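Local coordinates for protein alpha-galacturonidase (Bacillus subtilis, PDB 3FEF) that hydrolyses alpha-1,4-di-galacturonate, its probable natural substrate, to galacturonate, using NAD(+) and manganese as cofactors, at residues A[91-94]-A[95-99]; A[191-195]-A[196-200]; A[266-270]-A[271-275]; A[291-294]-A[295-299]; A[421-425]-A[426-430]. All blocks are in the same frame, centred on the assembly; numbering follows the deposited sequence.

How the interactions relate
Interactions 3 and 4 border the catalytic region, and interaction 1 lies behind interaction 4, which meets it through a salt bridge from Lys299 NZ to Glu92 OE1 (3.0 Å) and a probable hydrogen bond from Ile295 N to His96 NE2 (3.0 Å). Toward interaction 3 it offers Thr293 OG1, 2.8 Å from Arg271 NH1, and both contacts hold the same sulfate. The side chain of His272 in interaction 3 is about 5 Å from the bound magnesium ion. Interactions 2 and 5 have centres 44 Å apart, and each sends an arginine to a different neighbouring subunit; only interaction 5 lies away from the known sites, for Arg194 of interaction 2 comes within about 8 Å of His170, side chain to side chain.

Interaction 1: A[91-94]-A[95-99]; sequences MEVD and VHLPE
The CG of Met91, modelled as selenomethionine, is turned away from its own backbone N (chi1 -157°) and the chain runs straight on, while Val95 keeps CG2 beside its N; CG and CG2 therefore meet at 3.8 Å. This is i to i+4 packing on helix 88-96, in the Rossmann-type domain of a family 4 glycosidase. On another side of the helix, Val93 and Leu97 lie alongside and point the same way, with Val93 CG1 4.1 Å from Leu97 CD2. Helical bonds set this spacing, among them Val95 N to Met91 O at 2.7 Å. Pro98 has no N-H to continue the ladder, and its CD rests 3.6 Å from Asp94 O instead. Apolar side chains suit Met91 and Val95, both buried against Ile295 of helix 295-314. Both acids find basic partners: Glu92 pairs with Lys299, and the buried Asp94 with Arg121. His96 accepts from Ile295 N at NE2, which fits its proton being on the other nitrogen. Val95 CG1 stands over the centre of one face of the ring, and ND1 donates to Glu99 OE2 at 2.9 Å from above the carboxylate plane.

Interaction 2: A[191-195]-A[196-200]; sequences VPRRE and DIRVN
Val191 lays its CG1 against CD1 of Ile197 at 4.2 Å, the two side chains crossing at about a right angle; both are branched aliphatics and settle on Val183 and Leu179 of helix 171-187. Pro192 comes next, with the ring carbon CD only 3.2 Å from Asp196 OD2. At Arg193 the chain begins to turn, and its carbonyl O accepts from Asp196 N at 2.9 Å. The Arg193 side chain folds back over the same turn: it bends at its second torsion and is almost eclipsed at its third (chi3 2°), which carries NH2 to within 3.1 Å of Asp196 OD1. That salt bridge is not coplanar, for the guanidinium and carboxylate planes stand 61° apart and the donor arrives from above the carboxylate. Arg194 O receives Ile197 N at 3.0 Å, a second i to i+3 bond that delivers the chain into strand 197-202, while its guanidinium goes to Glu327 and makes a cation-pi contact with Phe173. Glu195 sets CB over one face of the Arg193 guanidinium and its carbonyl O over a face of the Arg198 group, 3.3 Å from CZ. An alanine in place of Asp196 is likely to leave Arg193 NH2 without its carboxylate partner and the folded-back side chain free to swing. Arg198 NH2 is a long 3.8 Å from Asp196 OD1, its stronger partner being Glu340 of the second subunit. Two arginines thus converge on one carboxylate, probably stabilising its charge and tying turn to strand.

Interaction 3: A[266-270]-A[271-275]; sequences PAAGD and RHLAE. With SO4 (sulfate ion), chain E.
Leu273 turns its side chain back toward the chain that leads into the helix: both methyls rest on Pro266 CB, CD1 at 3.5 Å, tighter than usual van der Waals contact, and CD2 also reaches Ala268 CB at 4.1 Å. A branched leucine suits this buried corner, which Leu258 of helix 253-262 also covers; a serine here would probably open a gap between Pro266 and Leu258 and let the loop shift against the short helix. At the N-cap position, Gly269 O accepts from two N-H groups, those of His272 (2.9 Å) and Leu273 (3.1 Å). The Asp270 carboxylate takes the backbone N-H groups of Val254 and Ala255. Arg271 and His272 face the active site. With CG between its own backbone N and carbonyl carbon (chi1 57°), Arg271 passes CG over the rim of one face of the His272 ring before bending at its third torsion. NH1 then meets sulfate O2 edge-on at 2.7 Å, nearly straight, with a weak second bond from NH2; the same NH1 serves Thr293. The His272 ring stacks on that of His206, a ligand of the magnesium ion. The chemistry is thus divided: an apolar corner fixes the turn, and its other side brings an imidazole beside the metal site and a cation to the sulfate, consistent with a pocket for an anionic sugar.

Interaction 4: A[291-294]-A[295-299]; sequences HLTP and ISFRK. With SO4 (sulfate ion), chain E.
Thr293 and Arg298 make the close-fitting side of this turn: the Thr293 methyl CG2 sits over one face of the Arg298 guanidinium, 3.6 Å from NE, and the two side chains cross at about a right angle. CG2 gets there by standing opposite the backbone N of Thr293, which leaves OG1 to turn to Arg271, so that both branches of the threonine are used. Beside it Pro294 packs CD on Phe297 CB at 3.7 Å; a proline fits this position because a residue just before a helix need not give an N-H. The backbone closure here is slight, a weak bond of 3.1 Å from Phe297 N to Pro294 O. The outer side is looser, with the exposed Ser296 bringing OG no nearer than 3.8 Å to Pro294 CB. A water adds a polar bridge between Thr293 and Arg298: it donates to Thr293 O and accepts from Arg298 NE, each at 2.8 Å. The Arg298 chain is extended from CG to NE, with CG beside its own backbone N (chi1 -63°), and so carries both terminal nitrogens to the sulfate. NH1 donates to O2 at 2.8 Å and NH2 to O4 at 2.9 Å, the latter bond fairly straight (160°). Two different oxygens are thus held by the edge of one guanidinium, whose rotation is further fixed by the water. With Arg271, this helix start makes an anion-binding site, the Arg298 side chain about 10 Å from the bound magnesium ion; the sulfate probably comes from the crystallisation liquor, but a galacturonate carboxylate could sit there.

Interaction 5: A[421-425]-A[426-430]; sequences VQIDR and SDAEQ
Ile423 covers Ala428 most closely, with CD1 3.7 Å from Ala428 CA and CG1 3.8 Å from Ala428 CB. Val421 adds CG1 to the same methyl at 4.1 Å. The small alanine lets both larger aliphatics lie directly against the helix surface, and Ile423 presents its long branch because CG1 sits between its own backbone N and carbonyl carbon (chi1 57°). Beside this apolar patch, Asp424 and Asp427 run side by side, their carboxylates nearly parallel (10° between planes) and their OD2 atoms 4.1 Å apart. The positive end of a helix dipole would probably ease this crowding of like charges. Asp424 occupies the N-cap position of helix 425-435, but its side chain makes no capping bond. Its carbonyl O starts the helical ladder instead, taking Ala428 N at 3.0 Å, and Arg425 O takes Glu429 N at 2.8 Å. An acidic residue at this place still suits a helix start. Outward from these turns, Phe415 and Leu416 of helix 408-417 back Val421 and Ala428, while Ile423 also meets Cys101 and Ile103. Arg425 leads away from its own helix: the chain is extended as far as its third torsion, where it bends, and the guanidinium reaches the third subunit, with NH2 bridging to Asp257 and NH1 donating to Tyr281 OH there. Gln422 packs on Gln422 of that third subunit.

Interaction 1: A[91-94]-A[95-99]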
# COMPACT_ATOMS: atom_id res chain seq x y z
N MSE A 91 -35.68 -18.54 2.52
CA MSE A 91 -35.22 -18.27 1.17
C MSE A 91 -36.32 -17.74 0.26
O MSE A 91 -36.08 -16.88 -0.60
CB MSE A 91 -34.56 -19.52 0.58
CG MSE A 91 -33.60 -19.20 -0.52
SE MSE A 91 -32.45 -20.70 -1.01
CE MSE A 91 -31.65 -19.89 -2.61
N GLU A 92 -37.53 -18.26 0.44
CA GLU A 92 -38.69 -17.79 -0.30
C GLU A 92 -38.83 -16.27 -0.14
O GLU A 92 -39.16 -15.55 -1.09
CB GLU A 92 -39.94 -18.51 0.20
CG GLU A 92 -41.18 -18.34 -0.68
CD GLU A 92 -42.33 -19.26 -0.25
OE1 GLU A 92 -42.10 -20.49 -0.13
OE2 GLU A 92 -43.46 -18.76 -0.03
N VAL A 93 -38.56 -15.79 1.06
CA VAL A 93 -38.47 -14.36 1.32
C VAL A 93 -37.24 -13.73 0.62
O VAL A 93 -37.40 -12.82 -0.18
CB VAL A 93 -38.44 -14.06 2.83
CG1 VAL A 93 -38.33 -12.55 3.09
CG2 VAL A 93 -39.70 -14.63 3.50
N ASP A 94 -36.04 -14.23 0.90
CA ASP A 94 -34.85 -13.73 0.19
C ASP A 94 -35.15 -13.54 -1.30
O ASP A 94 -34.96 -12.48 -1.87
CB ASP A 94 -33.67 -14.72 0.28
CG ASP A 94 -33.22 -14.98 1.71
OD1 ASP A 94 -33.60 -14.21 2.61
OD2 ASP A 94 -32.46 -15.95 1.92
N VAL A 95 -35.62 -14.60 -1.94
CA VAL A 95 -35.71 -14.64 -3.39
C VAL A 95 -36.97 -14.01 -3.98
O VAL A 95 -36.91 -13.41 -5.04
CB VAL A 95 -35.54 -16.10 -3.90
CG1 VAL A 95 -35.56 -16.14 -5.42
CG2 VAL A 95 -34.24 -16.69 -3.36
N HIS A 96 -38.12 -14.11 -3.31
CA HIS A 96 -39.38 -13.68 -3.96
C HIS A 96 -40.03 -12.38 -3.48
O HIS A 96 -40.68 -11.68 -4.27
CB HIS A 96 -40.40 -14.83 -3.98
CG HIS A 96 -39.98 -15.98 -4.84
ND1 HIS A 96 -39.97 -15.91 -6.22
CD2 HIS A 96 -39.51 -17.21 -4.52
CE1 HIS A 96 -39.54 -17.06 -6.71
NE2 HIS A 96 -39.25 -17.86 -5.70
N LEU A 97 -39.83 -12.03 -2.21
CA LEU A 97 -40.46 -10.81 -1.70
C LEU A 97 -40.09 -9.55 -2.52
O LEU A 97 -40.93 -8.72 -2.79
CB LEU A 97 -40.14 -10.61 -0.22
CG LEU A 97 -41.00 -9.53 0.45
CD1 LEU A 97 -42.51 -9.81 0.25
CD2 LEU A 97 -40.66 -9.40 1.93
N PRO A 98 -38.83 -9.40 -2.92
CA PRO A 98 -38.56 -8.14 -3.62
C PRO A 98 -39.33 -7.94 -4.93
O PRO A 98 -39.31 -6.85 -5.50
CB PRO A 98 -37.06 -8.23 -3.91
CG PRO A 98 -36.54 -9.13 -2.80
CD PRO A 98 -37.61 -10.17 -2.66
N GLU A 99 -40.01 -8.99 -5.39
CA GLU A 99 -40.78 -8.92 -6.64
C GLU A 99 -41.96 -7.98 -6.50
O GLU A 99 -42.45 -7.44 -7.48
CB GLU A 99 -41.27 -10.31 -7.07
CG GLU A 99 -40.13 -11.30 -7.30
CD GLU A 99 -40.60 -12.71 -7.69
OE1 GLU A 99 -41.84 -12.97 -7.70
OE2 GLU A 99 -39.72 -13.56 -7.95

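Interaction 2: A[191-195]-A[196-200]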
# COMPACT_ATOMS: atom_id res chain seq x y z
N VAL A 191 -10.41 -32.09 -27.12
CA VAL A 191 -9.76 -31.69 -25.88
C VAL A 191 -10.12 -32.79 -24.92
O VAL A 191 -11.29 -33.05 -24.71
CB VAL A 191 -10.28 -30.35 -25.36
CG1 VAL A 191 -9.77 -30.10 -23.95
CG2 VAL A 191 -9.84 -29.22 -26.28
N PRO A 192 -9.10 -33.46 -24.35
CA PRO A 192 -9.30 -34.64 -23.51
C PRO A 192 -9.88 -34.30 -22.12
O PRO A 192 -10.65 -35.09 -21.57
CB PRO A 192 -7.88 -35.23 -23.36
CG PRO A 192 -6.95 -34.32 -24.15
CD PRO A 192 -7.68 -33.05 -24.42
N ARG A 193 -9.52 -33.15 -21.57
CA ARG A 193 -9.98 -32.76 -20.24
C ARG A 193 -10.19 -31.26 -20.16
O ARG A 193 -9.40 -30.49 -20.72
CB ARG A 193 -8.96 -33.17 -19.19
CG ARG A 193 -9.05 -34.61 -18.74
CD ARG A 193 -7.68 -35.15 -18.34
NE ARG A 193 -6.63 -34.14 -18.42
CZ ARG A 193 -6.00 -33.60 -17.38
NH1 ARG A 193 -6.32 -33.97 -16.15
NH2 ARG A 193 -5.05 -32.70 -17.57
N ARG A 194 -11.24 -30.84 -19.46
CA ARG A 194 -11.46 -29.41 -19.26
C ARG A 194 -10.28 -28.78 -18.52
O ARG A 194 -10.02 -27.60 -18.67
CB ARG A 194 -12.81 -29.12 -18.57
CG ARG A 194 -12.95 -29.65 -17.15
CD ARG A 194 -12.82 -28.54 -16.12
NE ARG A 194 -12.80 -29.07 -14.76
CZ ARG A 194 -11.84 -28.82 -13.87
NH1 ARG A 194 -10.83 -28.02 -14.18
NH2 ARG A 194 -11.91 -29.35 -12.65
N GLU A 195 -9.55 -29.60 -17.77
CA GLU A 195 -8.31 -29.14 -17.14
C GLU A 195 -7.34 -28.55 -18.14
O GLU A 195 -6.63 -27.60 -17.83
CB GLU A 195 -7.60 -30.29 -16.42
CG GLU A 195 -8.29 -30.73 -15.14
CD GLU A 195 -9.22 -31.95 -15.31
OE1 GLU A 195 -9.77 -32.17 -16.41
OE2 GLU A 195 -9.38 -32.67 -14.31
N ASP A 196 -7.26 -29.12 -19.35
CA ASP A 196 -6.33 -28.64 -20.36
C ASP A 196 -6.65 -27.23 -20.89
O ASP A 196 -5.89 -26.65 -21.65
CB ASP A 196 -6.29 -29.60 -21.54
CG ASP A 196 -5.80 -30.98 -21.15
OD1 ASP A 196 -5.00 -31.07 -20.18
OD2 ASP A 196 -6.21 -31.97 -21.81
N ILE A 197 -7.81 -26.70 -20.51
CA ILE A 197 -8.12 -25.33 -20.85
C ILE A 197 -7.54 -24.50 -19.73
O ILE A 197 -8.12 -24.42 -18.66
CB ILE A 197 -9.64 -25.07 -20.95
CG1 ILE A 197 -10.28 -26.12 -21.86
CG2 ILE A 197 -9.91 -23.64 -21.49
CD1 ILE A 197 -9.79 -25.99 -23.30
N ARG A 198 -6.36 -23.95 -19.97
CA ARG A 198 -5.60 -23.28 -18.93
C ARG A 198 -6.02 -21.84 -18.95
O ARG A 198 -5.78 -21.12 -19.93
CB ARG A 198 -4.11 -23.40 -19.22
CG ARG A 198 -3.66 -24.86 -19.37
CD ARG A 198 -3.55 -25.56 -18.02
NE ARG A 198 -3.40 -27.01 -18.17
CZ ARG A 198 -3.38 -27.87 -17.15
NH1 ARG A 198 -3.49 -27.44 -15.90
NH2 ARG A 198 -3.26 -29.17 -17.38
N VAL A 199 -6.67 -21.42 -17.88
CA VAL A 199 -7.25 -20.10 -17.89
C VAL A 199 -6.65 -19.24 -16.78
O VAL A 199 -6.29 -19.75 -15.70
CB VAL A 199 -8.81 -20.16 -17.77
CG1 VAL A 199 -9.42 -20.86 -18.98
CG2 VAL A 199 -9.24 -20.86 -16.48
N ASN A 200 -6.52 -17.95 -17.04
CA ASN A 200 -6.22 -17.00 -15.99
C ASN A 200 -7.51 -16.38 -15.52
O ASN A 200 -8.07 -15.50 -16.18
CB ASN A 200 -5.24 -15.92 -16.45
CG ASN A 200 -4.84 -14.98 -15.32
OD1 ASN A 200 -4.32 -15.41 -14.31
ND2 ASN A 200 -5.11 -13.69 -15.48

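Interaction 3: A[266-270]-A[271-275]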
# COMPACT_ATOMS: atom_id res chain seq x y z
N PRO A 266 -16.62 -13.89 -19.36
CA PRO A 266 -17.30 -14.08 -18.09
C PRO A 266 -17.24 -15.56 -17.74
O PRO A 266 -17.43 -16.41 -18.61
CB PRO A 266 -18.73 -13.64 -18.38
CG PRO A 266 -18.63 -12.81 -19.66
CD PRO A 266 -17.54 -13.49 -20.43
N ALA A 267 -16.96 -15.88 -16.48
CA ALA A 267 -16.65 -17.27 -16.13
C ALA A 267 -17.54 -17.84 -15.04
O ALA A 267 -17.05 -18.43 -14.08
CB ALA A 267 -15.16 -17.39 -15.71
N ALA A 268 -18.86 -17.64 -15.19
CA ALA A 268 -19.90 -18.29 -14.38
C ALA A 268 -21.15 -18.46 -15.25
O ALA A 268 -21.25 -17.86 -16.31
CB ALA A 268 -20.24 -17.45 -13.12
N GLY A 269 -22.09 -19.28 -14.79
CA GLY A 269 -23.34 -19.46 -15.52
C GLY A 269 -24.08 -18.14 -15.67
O GLY A 269 -24.00 -17.25 -14.81
N ASP A 270 -24.79 -18.00 -16.78
CA ASP A 270 -25.62 -16.85 -17.05
C ASP A 270 -26.49 -16.45 -15.84
O ASP A 270 -26.63 -15.27 -15.51
CB ASP A 270 -26.47 -17.12 -18.31
CG ASP A 270 -25.69 -16.93 -19.61
OD1 ASP A 270 -24.43 -16.99 -19.60
OD2 ASP A 270 -26.32 -16.67 -20.67
N ARG A 271 -27.06 -17.44 -15.17
CA ARG A 271 -27.96 -17.19 -14.05
C ARG A 271 -27.26 -16.47 -12.89
O ARG A 271 -27.91 -15.77 -12.11
CB ARG A 271 -28.58 -18.51 -13.58
CG ARG A 271 -27.53 -19.56 -13.18
CD ARG A 271 -28.10 -20.97 -13.08
NE ARG A 271 -29.04 -21.11 -11.97
CZ ARG A 271 -28.73 -21.61 -10.78
NH1 ARG A 271 -29.67 -21.71 -9.84
NH2 ARG A 271 -27.50 -22.01 -10.51
N HIS A 272 -25.96 -16.65 -12.75
CA HIS A 272 -25.21 -15.98 -11.68
C HIS A 272 -24.72 -14.62 -12.12
O HIS A 272 -24.79 -13.66 -11.36
CB HIS A 272 -24.02 -16.82 -11.24
CG HIS A 272 -24.41 -18.04 -10.47
ND1 HIS A 272 -24.14 -19.32 -10.90
CD2 HIS A 272 -25.07 -18.17 -9.29
CE1 HIS A 272 -24.62 -20.19 -10.03
NE2 HIS A 272 -25.17 -19.52 -9.03
N LEU A 273 -24.21 -14.54 -13.35
CA LEU A 273 -23.68 -13.30 -13.90
C LEU A 273 -24.76 -12.26 -13.89
O LEU A 273 -24.52 -11.08 -13.60
CB LEU A 273 -23.22 -13.51 -15.35
CG LEU A 273 -21.98 -14.39 -15.59
CD1 LEU A 273 -21.78 -14.68 -17.10
CD2 LEU A 273 -20.70 -13.77 -14.96
N ALA A 274 -25.96 -12.71 -14.24
CA ALA A 274 -27.10 -11.81 -14.42
C ALA A 274 -27.40 -10.97 -13.18
O ALA A 274 -28.01 -9.93 -13.28
CB ALA A 274 -28.33 -12.59 -14.85
N GLU A 275 -26.98 -11.41 -12.01
CA GLU A 275 -27.37 -10.69 -10.80
C GLU A 275 -26.41 -9.55 -10.41
O GLU A 275 -26.69 -8.80 -9.47
CB GLU A 275 -27.51 -11.67 -9.64
CG GLU A 275 -28.23 -12.95 -10.02
CD GLU A 275 -28.79 -13.66 -8.81
OE1 GLU A 275 -28.01 -14.28 -8.06
OE2 GLU A 275 -30.02 -13.57 -8.61
S SO4 E . -27.74 -23.73 -6.88
O1 SO4 E . -27.91 -25.14 -7.20
O2 SO4 E . -28.74 -22.92 -7.56
O3 SO4 E . -26.40 -23.33 -7.31
O4 SO4 E . -27.85 -23.54 -5.45

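Interaction 4: A[291-294]-A[295-299]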
# COMPACT_ATOMS: atom_id res chain seq x y z
N HIS A 291 -32.68 -19.37 -17.05
CA HIS A 291 -33.84 -19.39 -16.16
C HIS A 291 -33.58 -18.73 -14.82
O HIS A 291 -32.43 -18.59 -14.38
CB HIS A 291 -34.26 -20.83 -15.85
CG HIS A 291 -34.35 -21.72 -17.05
ND1 HIS A 291 -35.54 -21.97 -17.69
CD2 HIS A 291 -33.40 -22.44 -17.70
CE1 HIS A 291 -35.32 -22.80 -18.70
NE2 HIS A 291 -34.04 -23.11 -18.72
N LEU A 292 -34.66 -18.38 -14.13
CA LEU A 292 -34.58 -18.04 -12.73
C LEU A 292 -34.75 -19.36 -12.00
O LEU A 292 -35.25 -20.31 -12.58
CB LEU A 292 -35.69 -17.08 -12.36
CG LEU A 292 -35.93 -15.87 -13.26
CD1 LEU A 292 -37.10 -15.08 -12.71
CD2 LEU A 292 -34.68 -14.98 -13.38
N THR A 293 -34.32 -19.44 -10.76
CA THR A 293 -34.59 -20.60 -9.93
C THR A 293 -35.55 -20.21 -8.82
O THR A 293 -35.14 -19.59 -7.84
CB THR A 293 -33.30 -21.13 -9.28
OG1 THR A 293 -32.38 -21.52 -10.30
CG2 THR A 293 -33.61 -22.34 -8.37
N PRO A 294 -36.83 -20.59 -8.96
CA PRO A 294 -37.84 -20.23 -7.97
C PRO A 294 -37.67 -21.10 -6.75
O PRO A 294 -37.14 -22.21 -6.86
CB PRO A 294 -39.17 -20.57 -8.68
CG PRO A 294 -38.80 -21.36 -9.95
CD PRO A 294 -37.31 -21.62 -9.91
N ILE A 295 -38.12 -20.65 -5.58
CA ILE A 295 -37.90 -21.45 -4.38
C ILE A 295 -38.65 -22.78 -4.40
O ILE A 295 -38.27 -23.72 -3.71
CB ILE A 295 -38.22 -20.69 -3.10
CG1 ILE A 295 -37.30 -19.48 -2.98
CG2 ILE A 295 -38.06 -21.61 -1.88
CD1 ILE A 295 -35.83 -19.80 -3.27
N SER A 296 -39.72 -22.85 -5.18
CA SER A 296 -40.49 -24.08 -5.29
C SER A 296 -39.65 -25.17 -5.94
O SER A 296 -39.74 -26.34 -5.58
CB SER A 296 -41.74 -23.83 -6.13
OG SER A 296 -41.36 -23.39 -7.42
N PHE A 297 -38.81 -24.78 -6.90
CA PHE A 297 -37.93 -25.75 -7.52
C PHE A 297 -37.05 -26.38 -6.44
O PHE A 297 -36.82 -27.59 -6.46
CB PHE A 297 -37.05 -25.12 -8.60
CG PHE A 297 -36.00 -26.06 -9.12
CD1 PHE A 297 -36.27 -26.89 -10.19
CD2 PHE A 297 -34.77 -26.16 -8.50
CE1 PHE A 297 -35.32 -27.78 -10.66
CE2 PHE A 297 -33.82 -27.05 -8.97
CZ PHE A 297 -34.10 -27.86 -10.05
N ARG A 298 -36.58 -25.57 -5.50
CA ARG A 298 -35.67 -26.07 -4.48
C ARG A 298 -36.37 -26.96 -3.49
O ARG A 298 -35.77 -27.88 -2.95
CB ARG A 298 -34.94 -24.92 -3.74
CG ARG A 298 -34.05 -24.09 -4.67
CD ARG A 298 -33.26 -23.01 -3.93
NE ARG A 298 -32.57 -22.15 -4.89
CZ ARG A 298 -31.35 -22.38 -5.35
NH1 ARG A 298 -30.80 -21.56 -6.24
NH2 ARG A 298 -30.67 -23.43 -4.92
N LYS A 299 -37.64 -26.67 -3.21
CA LYS A 299 -38.39 -27.52 -2.29
C LYS A 299 -38.66 -28.86 -2.97
O LYS A 299 -38.44 -29.92 -2.37
CB LYS A 299 -39.68 -26.84 -1.83
CG LYS A 299 -39.40 -25.72 -0.84
CD LYS A 299 -40.66 -25.08 -0.30
CE LYS A 299 -40.31 -24.19 0.89
NZ LYS A 299 -41.31 -23.10 1.08
S SO4 E . -27.74 -23.73 -6.88
O1 SO4 E . -27.91 -25.14 -7.20
O2 SO4 E . -28.74 -22.92 -7.56
O3 SO4 E . -26.40 -23.33 -7.31
O4 SO4 E . -27.85 -23.54 -5.45
O HOH W 1 -32.89 -19.71 -6.12

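Interaction 5: A[421-425]-A[426-430]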
# COMPACT_ATOMS: atom_id res chain seq x y z
N VAL A 421 -31.08 -3.10 -6.52
CA VAL A 421 -32.04 -2.33 -5.73
C VAL A 421 -32.22 -0.92 -6.27
O VAL A 421 -31.61 0.03 -5.79
CB VAL A 421 -31.65 -2.35 -4.24
CG1 VAL A 421 -32.67 -1.58 -3.41
CG2 VAL A 421 -31.53 -3.80 -3.75
N GLN A 422 -33.06 -0.79 -7.29
CA GLN A 422 -33.28 0.48 -7.98
C GLN A 422 -34.66 1.06 -7.68
O GLN A 422 -35.38 1.44 -8.59
CB GLN A 422 -33.13 0.30 -9.49
CG GLN A 422 -31.70 0.13 -9.97
CD GLN A 422 -31.51 0.71 -11.36
OE1 GLN A 422 -30.38 0.88 -11.84
NE2 GLN A 422 -32.62 1.04 -12.03
N ILE A 423 -35.02 1.11 -6.41
CA ILE A 423 -36.34 1.57 -6.02
C ILE A 423 -36.15 2.74 -5.06
O ILE A 423 -35.04 2.97 -4.61
CB ILE A 423 -37.13 0.43 -5.34
CG1 ILE A 423 -36.36 -0.10 -4.13
CG2 ILE A 423 -37.40 -0.70 -6.35
CD1 ILE A 423 -37.01 -1.32 -3.46
N ASP A 424 -37.22 3.48 -4.78
CA ASP A 424 -37.14 4.61 -3.88
C ASP A 424 -36.62 4.12 -2.56
O ASP A 424 -36.75 2.94 -2.26
CB ASP A 424 -38.51 5.26 -3.67
CG ASP A 424 -38.96 6.04 -4.87
OD1 ASP A 424 -38.16 6.16 -5.83
OD2 ASP A 424 -40.12 6.54 -4.86
N ARG A 425 -36.06 5.04 -1.78
CA ARG A 425 -35.41 4.68 -0.54
C ARG A 425 -36.41 4.15 0.50
O ARG A 425 -36.10 3.20 1.21
CB ARG A 425 -34.60 5.85 0.01
CG ARG A 425 -33.67 5.50 1.16
CD ARG A 425 -32.76 6.68 1.55
NE ARG A 425 -33.45 7.63 2.43
CZ ARG A 425 -32.90 8.77 2.87
NH1 ARG A 425 -31.67 9.11 2.51
NH2 ARG A 425 -33.59 9.57 3.68
N SER A 426 -37.58 4.76 0.58
CA SER A 426 -38.59 4.30 1.54
C SER A 426 -39.16 2.94 1.15
O SER A 426 -39.45 2.12 2.02
CB SER A 426 -39.72 5.31 1.70
OG SER A 426 -40.27 5.64 0.44
N ASP A 427 -39.32 2.69 -0.14
CA ASP A 427 -39.72 1.36 -0.55
C ASP A 427 -38.63 0.36 -0.14
O ASP A 427 -38.92 -0.71 0.38
CB ASP A 427 -39.95 1.30 -2.06
CG ASP A 427 -41.05 2.24 -2.52
OD1 ASP A 427 -41.98 2.49 -1.73
OD2 ASP A 427 -40.99 2.71 -3.69
N ALA A 428 -37.37 0.73 -0.36
CA ALA A 428 -36.28 -0.18 -0.03
C ALA A 428 -36.19 -0.44 1.48
O ALA A 428 -35.92 -1.57 1.93
CB ALA A 428 -34.97 0.33 -0.57
N GLU A 429 -36.42 0.60 2.28
CA GLU A 429 -36.34 0.44 3.73
C GLU A 429 -37.43 -0.49 4.20
O GLU A 429 -37.23 -1.31 5.08
CB GLU A 429 -36.46 1.80 4.43
CG GLU A 429 -36.13 1.77 5.90
CD GLU A 429 -35.81 3.16 6.45
OE1 GLU A 429 -36.32 4.17 5.89
OE2 GLU A 429 -35.04 3.25 7.43
N GLN A 430 -38.60 -0.34 3.61
CA GLN A 430 -39.72 -1.19 3.98
C GLN A 430 -39.46 -2.64 3.53
O GLN A 430 -39.59 -3.58 4.32
CB GLN A 430 -41.02 -0.64 3.39
CG GLN A 430 -42.26 -1.40 3.84
CD GLN A 430 -42.55 -1.18 5.31
OE1 GLN A 430 -42.81 -0.06 5.74
NE2 GLN A 430 -42.50 -2.26 6.10